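Local coordinates for Galactose/N-acetylgalactosamine-binding lectin CEL-III (Cucumaria echinata, PDB 2Z48), which binds galactose and N-acetylgalactosamine in a calcium-dependent manner and lyses erythrocytes, oligomerizing in their membranes, at residues Arg89-Arg95 with Ala108-Leu114; Val210-Ser216 with Asn248-Lys253; Pro151-Tyr155 with Ser328-Lys332; Lys303-Ser309 with Ala362-Asp368. The contacts are given in a common frame with arbitrary orientation. Residue numbers count along the deposited sequence, not the author numbering.

CEL-III illustrates how a modular toxin joins sugar-binding beta-trefoils to an oligomerizing domain. Interaction 1 is a hairpin of the first trefoil, and interaction 2 joins two loops of the second; their centres lie about 38 Å apart. Interaction 3 brings strand 152-155 of the lectin part against helix 320-332 of the C-terminal region, which tends to self-associate, and so spans the domain boundary. Interaction 2 is nested within the loop that interaction 3 closes. Interaction 4 pairs strands 305-313 and 363-366 in the C-terminal sheet, about 51 Å between centres from interaction 2, on the opposite side of the chain's centre. Helix 320-332 follows strand 305-313, so interactions 3 and 4 interleave along the chain.

Interaction 1 (Arg89-Arg95 with Ala108-Leu114); sequences RWRQGRR and ATEIINL. Unlike the reference sequence in segment 89-95: Gln-92 (reference Leu), Arg-95 (reference Lys). With NGA (2-acetamido-2-deoxy-beta-D-galactopyranose), chain H.
Trp-90 (chi1 m, chi2 86°) lays its indole across Asn-113, whose ND2, hydrogen-bonded to Ser-87 O, sits over one ring face 3.6 Å from Trp-90 CH2; Trp-90 CE3 also meets Ile-111 CG2 at 3.8 Å. Strands 90-95 and 108-113 run antiparallel, 139° between short axes 4.4 Å apart at closest. Arg-91 and Ile-112 form the hydrogen-bonded pair, Arg-91 N to Ile-112 O and Ile-112 N to Arg-91 O, followed by Leu-114 N to Arg-89 O, all 2.8 Å. This is a beta hairpin of the first ricin-type trefoil, interrupted by a beta bulge: the register slips by one between Gln-92–Ile-111 and Arg-95–Thr-109. Gly-93 N donates to Glu-110 O and Glu-110 N to Arg-94 O, both 3.0 Å. Glu-110 (m, t) returns OE1 to Arg-94 N (2.9 Å) and bridges the guanidinium, Arg-94 NH2 to Glu-110 OE2 2.8 Å; Asn-138 also holds NH2. Gln-92 (m, t), on the face of Trp-90 and Ile-111, donates NE2 to O3 of bound NGA at 2.7 Å.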
# COMPACT_ATOMS: atom_id res chain seq x y z
N ARG A 89 -11.88 -2.83 -18.80
CA ARG A 89 -12.59 -2.81 -17.54
C ARG A 89 -12.80 -4.22 -17.03
O ARG A 89 -12.99 -5.17 -17.81
CB ARG A 89 -13.92 -2.06 -17.68
CG ARG A 89 -13.74 -0.55 -17.99
CD ARG A 89 -15.10 0.12 -18.21
NE ARG A 89 -15.93 0.05 -17.00
CZ ARG A 89 -17.25 -0.06 -16.99
NH1 ARG A 89 -17.93 -0.16 -18.13
NH2 ARG A 89 -17.89 -0.10 -15.83
N TRP A 90 -12.75 -4.35 -15.70
CA TRP A 90 -12.70 -5.64 -15.04
C TRP A 90 -13.62 -5.65 -13.84
O TRP A 90 -13.77 -4.64 -13.15
CB TRP A 90 -11.26 -5.93 -14.58
CG TRP A 90 -10.21 -5.79 -15.66
CD1 TRP A 90 -9.57 -4.66 -16.05
CD2 TRP A 90 -9.66 -6.85 -16.46
NE1 TRP A 90 -8.65 -4.93 -17.03
CE2 TRP A 90 -8.70 -6.27 -17.32
CE3 TRP A 90 -9.91 -8.24 -16.55
CZ2 TRP A 90 -7.97 -7.02 -18.25
CZ3 TRP A 90 -9.18 -8.99 -17.49
CH2 TRP A 90 -8.22 -8.37 -18.32
N ARG A 91 -14.26 -6.78 -13.60
CA ARG A 91 -15.07 -6.94 -12.40
C ARG A 91 -14.55 -8.10 -11.58
O ARG A 91 -13.78 -8.92 -12.09
CB ARG A 91 -16.55 -7.18 -12.75
CG ARG A 91 -16.82 -8.37 -13.68
CD ARG A 91 -18.32 -8.55 -13.95
NE ARG A 91 -18.59 -9.88 -14.50
CZ ARG A 91 -18.87 -10.96 -13.77
NH1 ARG A 91 -18.93 -10.89 -12.44
NH2 ARG A 91 -19.10 -12.12 -14.38
N GLN A 92 -14.94 -8.16 -10.31
CA GLN A 92 -14.57 -9.27 -9.47
C GLN A 92 -15.60 -10.39 -9.57
O GLN A 92 -16.81 -10.13 -9.58
CB GLN A 92 -14.42 -8.82 -8.02
CG GLN A 92 -13.30 -7.84 -7.81
CD GLN A 92 -13.13 -7.47 -6.38
OE1 GLN A 92 -14.10 -7.41 -5.62
NE2 GLN A 92 -11.90 -7.21 -5.98
N GLY A 93 -15.14 -11.63 -9.65
CA GLY A 93 -16.05 -12.76 -9.67
C GLY A 93 -16.11 -13.43 -8.32
O GLY A 93 -16.26 -12.77 -7.29
N ARG A 94 -15.98 -14.75 -8.33
CA ARG A 94 -16.13 -15.57 -7.14
C ARG A 94 -14.95 -15.31 -6.21
O ARG A 94 -13.89 -14.85 -6.66
CB ARG A 94 -16.19 -17.05 -7.54
CG ARG A 94 -17.50 -17.43 -8.23
CD ARG A 94 -17.44 -18.82 -8.83
NE ARG A 94 -16.50 -18.91 -9.95
CZ ARG A 94 -16.21 -20.04 -10.60
NH1 ARG A 94 -16.79 -21.18 -10.27
NH2 ARG A 94 -15.34 -20.01 -11.60
N ARG A 95 -15.14 -15.57 -4.93
CA ARG A 95 -14.11 -15.24 -3.96
C ARG A 95 -13.62 -16.47 -3.20
O ARG A 95 -14.35 -17.48 -3.05
CB ARG A 95 -14.58 -14.12 -3.01
CG ARG A 95 -15.25 -14.62 -1.76
CD ARG A 95 -16.11 -13.58 -1.11
NE ARG A 95 -15.36 -12.51 -0.44
CZ ARG A 95 -15.09 -12.42 0.86
NH1 ARG A 95 -15.45 -13.36 1.74
NH2 ARG A 95 -14.47 -11.34 1.31
N ALA A 108 -9.04 -13.39 -2.22
CA ALA A 108 -8.77 -13.52 -3.64
C ALA A 108 -10.08 -13.62 -4.40
O ALA A 108 -11.06 -14.14 -3.88
CB ALA A 108 -7.93 -14.77 -3.93
N THR A 109 -10.09 -13.12 -5.63
CA THR A 109 -11.29 -13.25 -6.46
C THR A 109 -10.85 -13.54 -7.89
O THR A 109 -9.69 -13.29 -8.26
CB THR A 109 -12.17 -11.94 -6.48
OG1 THR A 109 -11.51 -10.92 -7.25
CG2 THR A 109 -12.50 -11.43 -5.06
N GLU A 110 -11.78 -14.06 -8.68
CA GLU A 110 -11.63 -13.96 -10.14
C GLU A 110 -11.59 -12.48 -10.53
O GLU A 110 -12.19 -11.60 -9.87
CB GLU A 110 -12.78 -14.64 -10.87
CG GLU A 110 -12.94 -16.12 -10.56
CD GLU A 110 -14.22 -16.65 -11.13
OE1 GLU A 110 -15.31 -16.17 -10.71
OE2 GLU A 110 -14.12 -17.53 -12.02
N ILE A 111 -10.87 -12.21 -11.60
CA ILE A 111 -10.84 -10.88 -12.19
C ILE A 111 -11.28 -11.07 -13.63
O ILE A 111 -10.56 -11.67 -14.43
CB ILE A 111 -9.44 -10.24 -12.09
CG1 ILE A 111 -9.08 -10.03 -10.61
CG2 ILE A 111 -9.41 -8.91 -12.85
CD1 ILE A 111 -7.73 -9.35 -10.40
N ILE A 112 -12.47 -10.55 -13.94
CA ILE A 112 -13.17 -10.90 -15.17
C ILE A 112 -13.33 -9.69 -16.09
O ILE A 112 -13.86 -8.66 -15.68
CB ILE A 112 -14.57 -11.54 -14.86
CG1 ILE A 112 -14.39 -12.79 -14.01
CG2 ILE A 112 -15.33 -11.90 -16.16
CD1 ILE A 112 -15.63 -13.37 -13.38
N ASN A 113 -12.86 -9.84 -17.32
CA ASN A 113 -12.96 -8.80 -18.32
C ASN A 113 -14.41 -8.47 -18.72
O ASN A 113 -15.21 -9.36 -18.99
CB ASN A 113 -12.16 -9.18 -19.56
CG ASN A 113 -12.01 -8.04 -20.51
OD1 ASN A 113 -12.82 -7.88 -21.42
ND2 ASN A 113 -10.98 -7.21 -20.31
N LEU A 114 -14.74 -7.18 -18.76
CA LEU A 114 -16.13 -6.74 -18.98
C LEU A 114 -16.62 -7.01 -20.40
O LEU A 114 -17.81 -7.33 -20.60
CB LEU A 114 -16.30 -5.25 -18.65
CG LEU A 114 -16.53 -4.83 -17.20
CD1 LEU A 114 -17.23 -3.50 -17.23
CD2 LEU A 114 -17.37 -5.83 -16.45
C1 NGA H . -8.43 -7.69 -1.85
C2 NGA H . -9.63 -7.79 -2.82
C3 NGA H . -10.65 -6.71 -2.48
C4 NGA H . -11.06 -6.77 -1.01
C5 NGA H . -9.80 -6.69 -0.13
C6 NGA H . -10.07 -6.72 1.37
C7 NGA H . -8.87 -6.49 -4.85
C8 NGA H . -8.49 -6.66 -6.30
N2 NGA H . -9.21 -7.63 -4.22
O1 NGA H . -7.51 -8.75 -2.09
O3 NGA H . -11.79 -6.85 -3.34
O4 NGA H . -11.77 -7.99 -0.73
O5 NGA H . -8.85 -7.73 -0.47
O6 NGA H . -8.81 -6.40 1.97
O7 NGA H . -8.85 -5.38 -4.30

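Interaction 2 (Val210-Ser216 with Asn248-Lys253). With CA (calcium ion), chain L; NGA (2-acetamido-2-deoxy-beta-D-galactopyranose), chain F.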
# COMPACT_ATOMS: atom_id res chain seq x y z
N VAL A 210 17.65 -11.80 7.62
CA VAL A 210 18.84 -12.53 8.07
C VAL A 210 19.46 -13.24 6.88
O VAL A 210 18.73 -13.80 6.06
CB VAL A 210 18.51 -13.56 9.17
CG1 VAL A 210 19.79 -14.14 9.75
CG2 VAL A 210 17.64 -12.92 10.31
N GLU A 211 20.79 -13.24 6.79
CA GLU A 211 21.50 -13.95 5.71
C GLU A 211 21.01 -15.38 5.62
O GLU A 211 20.80 -16.03 6.64
CB GLU A 211 23.02 -13.94 5.92
CG GLU A 211 23.77 -14.46 4.69
CD GLU A 211 25.26 -14.24 4.70
OE1 GLU A 211 25.82 -13.75 5.72
OE2 GLU A 211 25.88 -14.55 3.65
N GLY A 212 20.85 -15.89 4.40
CA GLY A 212 20.37 -17.26 4.23
C GLY A 212 18.88 -17.42 4.53
O GLY A 212 18.09 -16.49 4.35
N SER A 213 18.49 -18.62 5.01
CA SER A 213 17.07 -18.90 5.28
C SER A 213 16.76 -19.34 6.72
O SER A 213 15.59 -19.38 7.11
CB SER A 213 16.51 -19.97 4.31
OG SER A 213 17.29 -21.16 4.42
N ASP A 214 17.79 -19.67 7.49
CA ASP A 214 17.53 -20.33 8.79
C ASP A 214 17.33 -19.37 9.97
O ASP A 214 17.08 -19.82 11.10
CB ASP A 214 18.62 -21.37 9.11
CG ASP A 214 20.00 -20.75 9.37
OD1 ASP A 214 20.16 -19.51 9.38
OD2 ASP A 214 20.96 -21.54 9.56
N GLY A 215 17.48 -18.07 9.72
CA GLY A 215 17.23 -17.04 10.77
C GLY A 215 18.40 -16.86 11.71
O GLY A 215 18.29 -16.15 12.70
N SER A 216 19.53 -17.47 11.39
CA SER A 216 20.74 -17.34 12.23
C SER A 216 21.88 -16.68 11.45
O SER A 216 22.39 -17.25 10.47
CB SER A 216 21.19 -18.73 12.70
OG SER A 216 20.26 -19.33 13.58
N ASN A 248 13.25 -13.49 15.87
CA ASN A 248 13.08 -13.96 14.52
C ASN A 248 12.17 -15.18 14.52
O ASN A 248 12.40 -16.10 15.30
CB ASN A 248 14.45 -14.31 13.92
CG ASN A 248 14.35 -14.63 12.45
OD1 ASN A 248 14.15 -15.79 12.09
ND2 ASN A 248 14.45 -13.60 11.59
N LYS A 249 11.15 -15.21 13.66
CA LYS A 249 10.20 -16.34 13.63
C LYS A 249 10.80 -17.66 13.16
O LYS A 249 10.34 -18.74 13.59
CB LYS A 249 8.90 -16.00 12.88
CG LYS A 249 8.15 -14.80 13.52
CD LYS A 249 6.66 -14.73 13.18
CE LYS A 249 6.08 -13.38 13.63
NZ LYS A 249 4.57 -13.45 13.53
N GLU A 250 11.79 -17.62 12.29
CA GLU A 250 12.41 -18.87 11.82
C GLU A 250 13.31 -19.51 12.88
O GLU A 250 13.20 -20.71 13.14
CB GLU A 250 13.16 -18.64 10.51
CG GLU A 250 13.84 -19.89 9.94
CD GLU A 250 12.88 -20.98 9.50
OE1 GLU A 250 11.66 -20.72 9.41
OE2 GLU A 250 13.36 -22.12 9.26
N SER A 251 14.17 -18.71 13.50
CA SER A 251 15.18 -19.24 14.43
C SER A 251 14.84 -19.05 15.91
O SER A 251 15.51 -19.66 16.79
CB SER A 251 16.51 -18.56 14.16
OG SER A 251 16.43 -17.18 14.47
N ASN A 252 13.86 -18.20 16.20
CA ASN A 252 13.56 -17.80 17.58
C ASN A 252 14.71 -17.08 18.27
O ASN A 252 14.73 -16.95 19.51
CB ASN A 252 13.10 -18.99 18.42
CG ASN A 252 11.90 -19.69 17.82
OD1 ASN A 252 10.90 -19.04 17.45
ND2 ASN A 252 11.97 -21.02 17.71
N LYS A 253 15.65 -16.59 17.46
CA LYS A 253 16.77 -15.83 17.97
C LYS A 253 16.45 -14.33 18.00
O LYS A 253 15.62 -13.84 17.23
CB LYS A 253 18.01 -16.10 17.13
CG LYS A 253 18.65 -17.45 17.42
CD LYS A 253 19.84 -17.71 16.51
CE LYS A 253 20.47 -19.04 16.88
NZ LYS A 253 21.65 -19.34 16.00
CA CA L . 17.10 -14.30 4.27
C1 NGA F . 20.91 -15.15 0.75
C2 NGA F . 19.46 -15.46 1.13
C3 NGA F . 18.58 -14.21 1.08
C4 NGA F . 19.23 -13.04 1.83
C5 NGA F . 20.67 -12.85 1.35
C6 NGA F . 21.39 -11.74 2.10
C7 NGA F . 18.60 -17.66 0.46
C8 NGA F . 18.06 -18.49 -0.68
N2 NGA F . 18.91 -16.39 0.15
O1 NGA F . 21.80 -16.25 1.02
O3 NGA F . 17.32 -14.42 1.69
O4 NGA F . 19.20 -13.29 3.25
O5 NGA F . 21.40 -14.07 1.55
O6 NGA F . 22.77 -11.70 1.65
O7 NGA F . 18.73 -18.15 1.58
O HOH W 1 16.23 -21.97 12.14
O HOH W 2 14.84 -14.86 3.46
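Direct hydrogen bonds between these two loops are few and involve side chains. Ser-251 OG gives its proton to Gly-215 O at 2.8 Å, and the extended Lys-253 side chain brings NZ within 2.8 Å of Ser-216 OG as donor. A water spans the same seam, 2.5 Å from Asp-214 O, with only a weak bond to Glu-250 O.

Van der Waals contacts accompany these bonds. Gly-215 CA lies 3.6 Å from Asn-248 OD1, and a beta carbon there would collide with both Asn-248 OD1 and Ser-251 CB; the positive phi of 82° favours glycine as well. Val-210 CG2 rests 3.5 Å from Asn-248 ND2, whose hydrogen-bond partner is Asp-229 O.

The loops belong to successive repeats of the second beta-trefoil, a ricin-type fold that here recognises sugar in a C-type lectin-like mode, and each is shaped by turn motifs. Asp-214 OD1 accepts from Ser-216 N (2.9 Å) in an Asx turn, Asn-248 OD1 does so from Glu-250 N (3.0 Å), and Ser-251 OG takes Lys-253 N (3.1 Å) in an ST turn.

Metal coordination occupies the far end of the 210-216 loop. Val-210 O (2.5 Å) and Gly-212 O (2.4 Å) bind the calcium ion, joined by Asp-209, Asp-229 and a water. The sugar offers NGA O3 and O4 to that calcium at 2.6 and 2.5 Å.

Interaction 3 (Pro151-Tyr155 with Ser328-Lys332)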
# COMPACT_ATOMS: atom_id res chain seq x y z
N PRO A 151 -2.37 -4.86 9.82
CA PRO A 151 -2.13 -3.53 10.39
C PRO A 151 -0.64 -3.20 10.56
O PRO A 151 0.19 -4.09 10.81
CB PRO A 151 -2.81 -3.61 11.77
CG PRO A 151 -3.83 -4.68 11.66
CD PRO A 151 -3.26 -5.68 10.66
N GLU A 152 -0.31 -1.93 10.41
CA GLU A 152 0.97 -1.41 10.86
C GLU A 152 0.91 -1.34 12.38
O GLU A 152 0.02 -0.68 12.94
CB GLU A 152 1.20 -0.01 10.26
CG GLU A 152 2.59 0.55 10.53
CD GLU A 152 2.64 2.04 10.30
OE1 GLU A 152 1.70 2.74 10.80
OE2 GLU A 152 3.59 2.50 9.61
N LEU A 153 1.84 -2.01 13.03
CA LEU A 153 1.84 -2.12 14.49
C LEU A 153 2.61 -0.98 15.13
O LEU A 153 2.15 -0.37 16.11
CB LEU A 153 2.44 -3.44 14.93
CG LEU A 153 1.78 -4.70 14.37
CD1 LEU A 153 2.51 -5.96 14.82
CD2 LEU A 153 0.33 -4.74 14.77
N PHE A 154 3.79 -0.70 14.57
CA PHE A 154 4.69 0.30 15.10
C PHE A 154 5.55 0.85 13.98
O PHE A 154 5.62 0.27 12.90
CB PHE A 154 5.64 -0.28 16.17
CG PHE A 154 4.92 -0.83 17.37
CD1 PHE A 154 4.56 -2.18 17.42
CD2 PHE A 154 4.55 0.01 18.42
CE1 PHE A 154 3.86 -2.69 18.54
CE2 PHE A 154 3.85 -0.49 19.54
CZ PHE A 154 3.50 -1.83 19.59
N TYR A 155 6.21 1.97 14.27
CA TYR A 155 7.06 2.63 13.30
C TYR A 155 8.00 3.62 13.98
O TYR A 155 7.78 4.04 15.13
CB TYR A 155 6.20 3.35 12.25
CG TYR A 155 5.18 4.30 12.85
CD1 TYR A 155 5.54 5.58 13.25
CD2 TYR A 155 3.86 3.90 13.01
CE1 TYR A 155 4.59 6.46 13.80
CE2 TYR A 155 2.90 4.76 13.57
CZ TYR A 155 3.29 6.04 13.96
OH TYR A 155 2.34 6.88 14.48
N SER A 328 3.22 7.02 8.04
CA SER A 328 3.16 5.99 9.10
C SER A 328 1.98 6.23 10.02
O SER A 328 1.36 5.27 10.52
CB SER A 328 4.44 6.07 9.93
OG SER A 328 5.56 5.92 9.08
N THR A 329 1.68 7.49 10.29
CA THR A 329 0.48 7.84 11.09
C THR A 329 -0.82 7.40 10.40
O THR A 329 -1.66 6.76 11.01
CB THR A 329 0.45 9.35 11.48
OG1 THR A 329 1.58 9.63 12.32
CG2 THR A 329 -0.85 9.70 12.25
N ILE A 330 -0.94 7.70 9.12
CA ILE A 330 -2.12 7.32 8.32
C ILE A 330 -2.29 5.81 8.33
O ILE A 330 -3.39 5.30 8.53
CB ILE A 330 -2.01 7.84 6.86
CG1 ILE A 330 -2.15 9.36 6.82
CG2 ILE A 330 -3.08 7.17 5.93
CD1 ILE A 330 -1.72 9.99 5.50
N GLU A 331 -1.18 5.09 8.13
CA GLU A 331 -1.30 3.64 8.03
C GLU A 331 -1.85 3.00 9.31
O GLU A 331 -2.56 1.99 9.24
CB GLU A 331 -0.01 2.96 7.57
CG GLU A 331 -0.37 1.64 6.85
CD GLU A 331 0.79 0.92 6.25
OE1 GLU A 331 1.97 1.32 6.53
OE2 GLU A 331 0.50 -0.06 5.51
N LYS A 332 -1.52 3.59 10.46
CA LYS A 332 -1.94 3.12 11.77
C LYS A 332 -3.46 3.21 11.98
O LYS A 332 -4.04 2.41 12.71
CB LYS A 332 -1.21 3.94 12.85
CG LYS A 332 -1.36 3.48 14.28
CD LYS A 332 -0.44 2.30 14.57
CE LYS A 332 -0.80 1.64 15.90
NZ LYS A 332 -0.23 2.43 17.04
O HOH W 3 2.35 9.34 14.87
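Glu-152 has the most surface covered in this meeting of a strand and a helix. Its side chain extends from strand 152-155 toward the helix, bringing Glu-152 OE1 to 2.6 Å from Ser-328 O. Its other oxygen, Glu-152 OE2, stands 3.7 Å from Glu-331 OE1, a close approach of like charges; Glu-331 OE1 is hydrogen-bonded to Tyr-194 OH.

Tyr-155, with chi1 near +60°, lays its ring flat against the first residues of the helical segment. Ser-328 CB sits 3.6 Å from the centroid of the Tyr-155 ring and over its face, a CH-pi contact, and a water joins Tyr-155 OH (2.5 Å) to Thr-329 OG1 (2.7 Å), which is also hydrogen-bonded to Glu-325 O, one turn back in the helix.

Lys-332 folds back along the strand, its CE 3.6 Å from Leu-153 O. Leu-153 and Phe-154 both face Tyr-193 in a classic beta bulge.

The axes of segments 152-155 and 328-332 run roughly antiparallel, at 153° and 8.3 Å. Because the strand belongs to the second trefoil and the helix to the self-associating C-terminal region, the contact joins the two. Glu-152 OE2 is buried without a partner in the model, and its closeness to Glu-331 would be eased if Glu-152 carries a proton, which the 2.6 Å from Glu-152 OE1 to Ser-328 O makes likely. The chemistry implies a joint held without an ion pair between the segments.

Interaction 4 (Lys303-Ser309 with Ala362-Asp368)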
# COMPACT_ATOMS: atom_id res chain seq x y z
N LYS A 303 -23.19 17.29 -16.54
CA LYS A 303 -21.97 16.80 -15.91
C LYS A 303 -21.22 17.94 -15.24
O LYS A 303 -21.40 19.11 -15.57
CB LYS A 303 -21.09 16.14 -16.98
CG LYS A 303 -21.67 14.84 -17.52
CD LYS A 303 -20.77 14.24 -18.58
CE LYS A 303 -21.33 12.96 -19.11
NZ LYS A 303 -20.41 12.33 -20.09
N VAL A 304 -20.38 17.62 -14.26
CA VAL A 304 -19.54 18.65 -13.67
C VAL A 304 -18.07 18.42 -14.02
O VAL A 304 -17.60 17.28 -14.10
CB VAL A 304 -19.90 19.00 -12.15
CG1 VAL A 304 -20.24 17.92 -11.40
CG2 VAL A 304 -18.82 19.54 -11.43
N SER A 305 -17.40 19.52 -14.32
CA SER A 305 -16.01 19.51 -14.76
C SER A 305 -15.23 20.55 -13.98
O SER A 305 -15.69 21.69 -13.81
CB SER A 305 -15.93 19.82 -16.26
OG SER A 305 -15.49 18.70 -17.00
N GLN A 306 -14.05 20.18 -13.51
CA GLN A 306 -13.28 21.05 -12.63
C GLN A 306 -11.79 20.75 -12.73
O GLN A 306 -11.39 19.63 -13.04
CB GLN A 306 -13.70 20.83 -11.16
CG GLN A 306 -14.49 21.93 -10.47
CD GLN A 306 -14.27 23.35 -10.97
OE1 GLN A 306 -13.18 23.75 -11.44
NE2 GLN A 306 -15.33 24.14 -10.88
N GLN A 307 -10.97 21.76 -12.43
CA GLN A 307 -9.55 21.52 -12.20
C GLN A 307 -9.37 20.95 -10.80
O GLN A 307 -9.90 21.50 -9.83
CB GLN A 307 -8.73 22.81 -12.35
CG GLN A 307 -8.89 23.54 -13.69
CD GLN A 307 -8.40 22.75 -14.90
OE1 GLN A 307 -8.35 21.51 -14.87
NE2 GLN A 307 -8.08 23.48 -15.99
N ILE A 308 -8.66 19.83 -10.72
CA ILE A 308 -8.42 19.16 -9.45
C ILE A 308 -6.91 19.16 -9.19
O ILE A 308 -6.14 18.68 -10.02
CB ILE A 308 -8.98 17.68 -9.44
CG1 ILE A 308 -10.51 17.66 -9.59
CG2 ILE A 308 -8.54 16.91 -8.18
CD1 ILE A 308 -11.29 18.40 -8.49
N SER A 309 -6.50 19.72 -8.06
CA SER A 309 -5.09 19.73 -7.69
C SER A 309 -4.85 18.88 -6.44
O SER A 309 -5.75 18.74 -5.60
CB SER A 309 -4.62 21.15 -7.41
OG SER A 309 -4.67 21.93 -8.60
N ALA A 362 -2.04 19.37 -11.41
CA ALA A 362 -3.40 19.65 -11.76
C ALA A 362 -3.97 18.93 -12.98
O ALA A 362 -3.32 18.83 -14.03
CB ALA A 362 -3.49 21.14 -11.94
N ILE A 363 -5.18 18.43 -12.84
CA ILE A 363 -5.86 17.75 -13.93
C ILE A 363 -7.22 18.40 -14.14
O ILE A 363 -7.77 18.98 -13.21
CB ILE A 363 -6.04 16.24 -13.64
CG1 ILE A 363 -6.97 16.02 -12.44
CG2 ILE A 363 -4.69 15.55 -13.41
CD1 ILE A 363 -7.53 14.60 -12.33
N THR A 364 -7.73 18.31 -15.36
CA THR A 364 -9.15 18.57 -15.61
C THR A 364 -9.86 17.25 -15.45
O THR A 364 -9.55 16.27 -16.15
CB THR A 364 -9.41 19.13 -17.01
OG1 THR A 364 -8.57 20.25 -17.24
CG2 THR A 364 -10.88 19.56 -17.14
N TYR A 365 -10.80 17.20 -14.51
CA TYR A 365 -11.60 16.01 -14.30
C TYR A 365 -13.08 16.27 -14.55
O TYR A 365 -13.62 17.28 -14.11
CB TYR A 365 -11.37 15.42 -12.90
CG TYR A 365 -12.13 14.12 -12.69
CD1 TYR A 365 -11.81 12.98 -13.42
CD2 TYR A 365 -13.18 14.04 -11.78
CE1 TYR A 365 -12.52 11.79 -13.24
CE2 TYR A 365 -13.90 12.87 -11.60
CZ TYR A 365 -13.57 11.74 -12.32
OH TYR A 365 -14.28 10.58 -12.12
N THR A 366 -13.72 15.34 -15.24
CA THR A 366 -15.16 15.40 -15.52
C THR A 366 -15.89 14.20 -14.90
O THR A 366 -15.46 13.06 -15.05
CB THR A 366 -15.43 15.46 -17.05
OG1 THR A 366 -14.83 16.65 -17.57
CG2 THR A 366 -16.94 15.47 -17.36
N CYS A 367 -16.97 14.48 -14.19
CA CYS A 367 -17.84 13.42 -13.68
C CYS A 367 -18.68 12.86 -14.82
O CYS A 367 -19.73 13.42 -15.15
CB CYS A 367 -18.73 13.94 -12.54
SG CYS A 367 -17.86 14.13 -10.97
N ASP A 368 -18.20 11.78 -15.42
CA ASP A 368 -18.93 11.07 -16.49
C ASP A 368 -19.90 10.04 -15.92
O ASP A 368 -20.96 9.78 -16.51
CB ASP A 368 -17.95 10.41 -17.46
CG ASP A 368 -17.17 11.41 -18.29
OD1 ASP A 368 -17.78 12.38 -18.78
OD2 ASP A 368 -15.94 11.25 -18.43
O HOH W 4 -22.04 9.40 -19.24
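Ile-308 and Ile-363 form the apolar core of the contact, toward the Ser-309–Ala-362 end: Ile-308 CB is 4.0 Å from Ile-363 CG1, and Ile-308 CG1 lies 4.1 Å from Tyr-365 CB. Their side chains share one face of the sheet with Gln-306, and Met-381 touches both Ile-308 and Tyr-365. Val-304 CG1 approaches Cys-367 CB at 4.4 Å.

Around this centre runs a regular antiparallel ladder. Ile-308 N donates to Ile-363 O at 2.8 Å and Ile-363 N to Ile-308 O at 3.0 Å; the next hydrogen-bonded pair joins Gln-306 N to Tyr-365 O (3.0 Å) and Tyr-365 N to Gln-306 O (2.9 Å), and Cys-367 N closes onto Val-304 O at 2.9 Å. Ser-305, Gln-307, Thr-364 and Thr-366 make the other face polar. At the exposed end Lys-303, extended beyond CB (chi2 to chi4 all t), makes a salt bridge, its NZ 2.9 Å from Asp-368 OD1.

Strand 363-366 is the outermost strand on this side of a seven-stranded mixed sheet. The Cys-367–Cys-406 disulfide links the chain at the end of this strand, past strand 305-313, to strand 395-407, while helices 320-332 and 343-355 lie along the chain between the paired strands.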